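Local coordinates for xanthomonas outer protein D (Xanthomonas euvesicatoria, PDB 2OIX) that is a type III secreted virulence effector, thought to cleave SUMO from modified proteins through its Ulp1-type cysteine protease domain, at residues D15-A18 and R19-G23; D59-P62 and P63-L67; D138-L141 and T142-V146. The protein carries 1 engineered substitution. All blocks are in the same frame, centred on the assembly; numbering follows the deposited sequence.

Contact 1 (D15-A18 and R19-G23); sequences DDLA and RRLRG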
# COMPACT_ATOMS: atom_id res chain seq x y z
N ASP A 15 4.28 9.49 -5.73
CA ASP A 15 5.42 10.18 -6.36
C ASP A 15 5.79 11.42 -5.57
O ASP A 15 6.96 11.61 -5.23
CB ASP A 15 5.11 10.57 -7.82
CG ASP A 15 5.27 9.40 -8.79
OD1 ASP A 15 5.66 8.30 -8.36
OD2 ASP A 15 5.02 9.58 -10.01
N ASP A 16 4.80 12.27 -5.28
CA ASP A 16 5.03 13.50 -4.53
C ASP A 16 5.52 13.22 -3.10
O ASP A 16 6.47 13.88 -2.63
CB ASP A 16 3.77 14.37 -4.52
CG ASP A 16 3.93 15.63 -3.71
OD1 ASP A 16 4.72 16.51 -4.12
OD2 ASP A 16 3.28 15.75 -2.65
N LEU A 17 4.88 12.26 -2.42
CA LEU A 17 5.34 11.80 -1.11
C LEU A 17 6.81 11.41 -1.11
O LEU A 17 7.58 11.87 -0.27
CB LEU A 17 4.53 10.56 -0.63
CG LEU A 17 4.87 10.05 0.77
CD1 LEU A 17 4.75 11.15 1.87
CD2 LEU A 17 3.97 8.87 1.07
N ALA A 18 7.19 10.55 -2.06
CA ALA A 18 8.56 10.09 -2.21
C ALA A 18 9.54 11.27 -2.36
O ALA A 18 10.64 11.24 -1.81
CB ALA A 18 8.68 9.11 -3.39
N ARG A 19 9.12 12.32 -3.07
CA ARG A 19 9.94 13.53 -3.21
C ARG A 19 10.05 14.27 -1.89
O ARG A 19 11.13 14.77 -1.53
CB ARG A 19 9.35 14.45 -4.27
CG ARG A 19 9.52 13.93 -5.69
CD ARG A 19 8.74 14.78 -6.69
NE ARG A 19 8.16 13.95 -7.76
CZ ARG A 19 6.92 14.08 -8.24
NH1 ARG A 19 6.09 15.00 -7.74
NH2 ARG A 19 6.50 13.29 -9.22
N ARG A 20 8.92 14.35 -1.16
CA ARG A 20 8.91 15.01 0.13
C ARG A 20 9.82 14.30 1.14
O ARG A 20 10.49 14.97 1.91
CB ARG A 20 7.49 15.23 0.65
CG ARG A 20 6.69 16.23 -0.18
CD ARG A 20 5.33 16.53 0.43
NE ARG A 20 4.36 15.46 0.22
CZ ARG A 20 3.81 14.70 1.17
NH1 ARG A 20 4.14 14.86 2.46
NH2 ARG A 20 2.95 13.75 0.83
N LEU A 21 9.89 12.98 1.07
CA LEU A 21 10.69 12.17 2.01
C LEU A 21 12.17 12.01 1.64
O LEU A 21 12.94 11.42 2.40
CB LEU A 21 10.06 10.76 2.16
CG LEU A 21 8.59 10.68 2.57
CD1 LEU A 21 8.21 9.24 2.86
CD2 LEU A 21 8.25 11.61 3.77
N ARG A 22 12.56 12.52 0.48
CA ARG A 22 13.92 12.32 -0.02
C ARG A 22 15.02 12.75 0.97
O ARG A 22 15.04 13.87 1.46
CB ARG A 22 14.11 13.04 -1.35
CG ARG A 22 13.90 12.12 -2.53
CD ARG A 22 14.70 12.60 -3.71
NE ARG A 22 13.98 13.60 -4.49
CZ ARG A 22 14.54 14.47 -5.32
NH1 ARG A 22 15.87 14.50 -5.49
NH2 ARG A 22 13.77 15.33 -5.98
N GLY A 23 15.93 11.82 1.26
CA GLY A 23 17.07 12.13 2.12
C GLY A 23 16.83 11.94 3.60
O GLY A 23 17.77 12.00 4.38
O HOH W 1 1.92 13.71 -1.72
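Asp16 and Arg20, one helical turn apart, are joined by a salt bridge in which Arg20 NE reaches Asp16 OD2 over 3.1 Å. The carboxylate oxygen lies near the guanidinium plane, but NE meets it from above the carboxylate plane, 51° out, so the two flat groups are not coplanar. A water doubles the link: it donates to Asp16 OD2 at 2.6 Å and accepts from Arg20 NH2 at 2.8 Å. Arg20 bends at its third torsion (chi3 -76°), bringing one face of the guanidinium over Leu17 CD1, which lies 3.3 Å from Arg20 NH2. The same NH2 forms a salt bridge with Glu145 of helix 136-153, probably limiting rotation of the group.

The apolar side is the buried one. Leu17 CD1 meets Leu21 CG at 3.9 Å, and both leucines are packed against helix 136-153 and Phe32 of strand 30-32. By contrast, Arg19 is exposed and loosely held: its guanidinium folds back so that Asp15 O lies over one face, while Arg19 NH2 stays 4.1 Å from Asp15 OD2, beyond salt-bridge range. Asp15 pairs instead with Arg11. Backbone bonds such as Leu21 N to Leu17 O, 2.9 Å, continue the helical pattern. Charged and apolar i to i+4 pairs on different faces mark helix 7-20 as an amphipathic surface helix of the Ulp1-type catalytic domain.

Contact 2 (D59-P62 and P63-L67); sequences DDIP and PIVFL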
# COMPACT_ATOMS: atom_id res chain seq x y z
N ASP A 59 15.83 -8.17 -6.81
CA ASP A 59 16.95 -8.09 -5.87
C ASP A 59 17.48 -6.72 -5.33
O ASP A 59 18.40 -6.63 -4.41
CB ASP A 59 18.07 -8.90 -6.47
CG ASP A 59 17.87 -10.46 -6.25
OD1 ASP A 59 16.92 -10.93 -5.59
OD2 ASP A 59 18.67 -11.23 -6.76
N ASP A 60 16.69 -5.75 -5.73
CA ASP A 60 17.11 -4.36 -5.41
C ASP A 60 15.92 -3.45 -5.04
O ASP A 60 16.08 -2.23 -4.91
CB ASP A 60 17.79 -3.71 -6.62
CG ASP A 60 16.84 -3.61 -7.84
OD1 ASP A 60 15.80 -4.32 -7.87
OD2 ASP A 60 17.15 -2.85 -8.80
N ILE A 61 14.73 -4.04 -4.93
CA ILE A 61 13.55 -3.28 -4.50
C ILE A 61 13.60 -3.18 -2.97
O ILE A 61 13.78 -4.20 -2.30
CB ILE A 61 12.24 -3.97 -4.96
CG1 ILE A 61 12.25 -4.24 -6.47
CG2 ILE A 61 11.00 -3.17 -4.51
CD1 ILE A 61 12.59 -3.02 -7.38
N PRO A 62 13.44 -1.97 -2.41
CA PRO A 62 13.48 -1.81 -0.95
C PRO A 62 12.51 -2.71 -0.17
O PRO A 62 11.50 -3.15 -0.73
CB PRO A 62 13.11 -0.35 -0.76
CG PRO A 62 13.54 0.30 -2.06
CD PRO A 62 13.19 -0.70 -3.09
N PRO A 63 12.83 -3.00 1.09
CA PRO A 63 12.15 -4.10 1.78
C PRO A 63 10.80 -3.76 2.42
O PRO A 63 10.09 -4.68 2.84
CB PRO A 63 13.18 -4.50 2.84
CG PRO A 63 13.70 -3.09 3.28
CD PRO A 63 13.91 -2.43 1.93
N ILE A 64 10.42 -2.49 2.50
CA ILE A 64 9.11 -2.13 3.08
C ILE A 64 8.26 -1.58 1.94
O ILE A 64 8.48 -0.51 1.47
CB ILE A 64 9.20 -1.13 4.23
CG1 ILE A 64 9.97 -1.74 5.40
CG2 ILE A 64 7.78 -0.78 4.73
CD1 ILE A 64 10.24 -0.85 6.55
N VAL A 65 7.29 -2.35 1.48
CA VAL A 65 6.61 -2.05 0.22
C VAL A 65 5.14 -1.83 0.51
O VAL A 65 4.50 -2.70 1.17
CB VAL A 65 6.77 -3.25 -0.75
CG1 VAL A 65 6.13 -2.97 -2.08
CG2 VAL A 65 8.27 -3.55 -0.98
N PHE A 66 4.63 -0.67 0.05
CA PHE A 66 3.22 -0.29 0.09
C PHE A 66 2.54 -0.60 -1.22
O PHE A 66 2.85 0.02 -2.25
CB PHE A 66 3.10 1.23 0.43
CG PHE A 66 3.76 1.56 1.71
CD1 PHE A 66 3.01 1.63 2.89
CD2 PHE A 66 5.17 1.70 1.77
CE1 PHE A 66 3.65 1.84 4.14
CE2 PHE A 66 5.80 1.94 2.98
CZ PHE A 66 5.03 2.04 4.17
N LEU A 67 1.59 -1.54 -1.18
CA LEU A 67 0.94 -2.03 -2.39
C LEU A 67 -0.53 -1.69 -2.36
O LEU A 67 -1.29 -2.27 -1.58
CB LEU A 67 1.04 -3.56 -2.45
CG LEU A 67 2.49 -4.10 -2.40
CD1 LEU A 67 2.70 -5.09 -1.29
CD2 LEU A 67 2.88 -4.75 -3.69
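From Pro62 to Val65 the backbone passes from an extended, polyproline-like residue, Pro62, through a kink at Pro63 (psi -10°) into beta conformation. This is the entry to strand 64-71, a strand of the mixed sheet of the Ulp1-type protease domain, running parallel to strand 30-32 and antiparallel to strand 75-82. The loop that feeds it comes from helix 46-57.

The two proline rings sit side by side across a trans peptide bond, with the CA atoms of Pro62 and Pro63 3.8 Å apart. Pro62 CB lies only 3.5 Å from Pro63 CD, a tight pair, because Pro63 CD sits on the peptide nitrogen, where other residues carry a hydrogen. Neither proline can donate a backbone hydrogen bond, and the side-chain contacts between the two segments are apolar or set a methyl against a carbonyl. The carbonyl between the rings is nevertheless satisfied, since Pro62 O accepts from Arg83 NH2. Pro63 also bonds to the backbone of Arg83, where it can take part only as acceptor, through its own carbonyl.

Beyond the kink, one methyl of Val65 lies against the Pro62 carbonyl. With CG1 anti to the backbone N (chi1 -178°), CG2 is the methyl that sits beside that nitrogen and faces back toward Pro62. It only grazes Ile61, whose CG2 is 4.5 Å away, and both side chains also touch His31 and Arg83. The closer approach is to the loop backbone, with Val65 CG2 3.3 Å from Pro62 O.

Contact 3 (D138-L141 and T142-V146); sequences DHVL and TGIEV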
# COMPACT_ATOMS: atom_id res chain seq x y z
N ASP A 138 -8.70 7.76 -0.39
CA ASP A 138 -8.20 8.65 0.63
C ASP A 138 -7.60 7.85 1.80
O ASP A 138 -6.53 8.20 2.33
CB ASP A 138 -9.33 9.56 1.12
CG ASP A 138 -10.03 10.37 -0.02
OD1 ASP A 138 -10.20 11.62 0.10
OD2 ASP A 138 -10.51 9.77 -1.00
N HIS A 139 -8.30 6.80 2.21
CA HIS A 139 -7.89 5.98 3.35
C HIS A 139 -6.54 5.26 3.07
O HIS A 139 -5.65 5.22 3.93
CB HIS A 139 -8.99 5.00 3.75
CG HIS A 139 -10.09 5.61 4.57
ND1 HIS A 139 -11.18 6.24 4.00
CD2 HIS A 139 -10.28 5.67 5.91
CE1 HIS A 139 -11.99 6.67 4.95
NE2 HIS A 139 -11.47 6.36 6.12
N VAL A 140 -6.41 4.75 1.85
CA VAL A 140 -5.15 4.18 1.39
C VAL A 140 -4.00 5.20 1.39
O VAL A 140 -2.97 4.92 2.02
CB VAL A 140 -5.26 3.43 0.04
CG1 VAL A 140 -3.87 3.00 -0.43
CG2 VAL A 140 -6.13 2.18 0.22
N LEU A 141 -4.23 6.41 0.85
CA LEU A 141 -3.17 7.41 0.74
C LEU A 141 -2.72 7.81 2.13
O LEU A 141 -1.52 7.89 2.42
CB LEU A 141 -3.64 8.65 -0.05
CG LEU A 141 -3.74 8.33 -1.55
CD1 LEU A 141 -3.96 9.47 -2.42
CD2 LEU A 141 -2.43 7.59 -2.03
N THR A 142 -3.70 8.15 2.97
CA THR A 142 -3.44 8.49 4.35
C THR A 142 -2.70 7.41 5.12
O THR A 142 -1.75 7.74 5.83
CB THR A 142 -4.75 8.86 5.10
OG1 THR A 142 -5.51 9.76 4.29
CG2 THR A 142 -4.40 9.52 6.45
N GLY A 143 -3.10 6.15 4.96
CA GLY A 143 -2.39 5.06 5.62
C GLY A 143 -0.92 4.96 5.18
O GLY A 143 -0.00 4.77 6.03
N ILE A 144 -0.68 5.16 3.89
CA ILE A 144 0.69 5.11 3.36
C ILE A 144 1.56 6.19 4.01
O ILE A 144 2.66 5.88 4.48
CB ILE A 144 0.71 5.22 1.81
CG1 ILE A 144 0.14 3.91 1.17
CG2 ILE A 144 2.15 5.52 1.34
CD1 ILE A 144 -0.08 4.02 -0.33
N GLU A 145 1.02 7.39 4.06
CA GLU A 145 1.67 8.62 4.55
C GLU A 145 2.03 8.53 6.06
O GLU A 145 3.17 8.80 6.45
CB GLU A 145 0.72 9.80 4.34
CG GLU A 145 1.21 11.13 4.92
CD GLU A 145 1.89 12.00 3.89
OE1 GLU A 145 1.85 11.62 2.69
OE2 GLU A 145 2.44 13.08 4.28
N VAL A 146 1.04 8.14 6.86
CA VAL A 146 1.19 7.86 8.29
C VAL A 146 2.23 6.80 8.54
O VAL A 146 3.12 7.00 9.35
CB VAL A 146 -0.16 7.41 8.88
CG1 VAL A 146 -0.01 6.97 10.32
CG2 VAL A 146 -1.18 8.59 8.84
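The carbonyl plane of Asp138 is used from both faces by a single residue, Thr142: its hydroxyl OG1 donates from above one face, 37° out of the plane, while its backbone N approaches from the opposite face with a smaller tilt. Both bonds fall on Asp138 O, at 2.7 Å from Thr142 OG1 and 2.9 Å from Thr142 N, the amide one being almost straight (170°). This side-chain to backbone i to i-4 bond is a familiar way for threonine to satisfy its hydroxyl within an alpha helix. Here the helix is 136-153, whose amino end, in Ulp1-family proteases, carries the catalytic cysteine; in this inactive chain that cysteine is replaced by an engineered alanine. The torsion at Thr142 (chi1 -46°) sets OG1 beside its own backbone N and anti to the carbonyl carbon, directing it toward the preceding, N-terminal turn.

The flat side chains of the first turn have partners outside it. The carboxylate of Asp138 forms a salt bridge with Arg171, and His139 ND1 is hydrogen-bonded to Ser135 O, which ties the imidazole to the residues just before the helix. Further along, the carboxylate of Glu145 is hydrogen-bonded to Tyr13 OH.

Regular backbone bonds continue the turns, with Gly143 N to His139 O at 2.9 Å and Ile144 N to Val140 O at 3.0 Å. On the sheet-facing side, Val140 packs on Trp76 and Ile144 on Leu78. These two residues also meet each other obliquely, Val140 CG1 lying 3.9 Å from Ile144 CD1.

Along the chain the contacts come in series: contact 1 in the C-terminal part of helix 7-20, contact 2 at the start of strand 64-71, and contact 3 in helix 136-153, all inside one Ulp1-type catalytic domain. Their centres lie 14 to 17 Å apart, contacts 2 and 3 on opposite sides of the chain's centre. Contact 3 touches both others: toward contact 1 through the salt bridge that joins the two helices, toward contact 2 where Phe66 CD1 packs 4.0 Å from Ile144 CG1. Contacts 1 and 2 do not touch, their nearest atoms being about 7 Å apart. Helix 136-153 thus joins the outer helix 7-20 to the mixed sheet, uniting distant parts of the sequence.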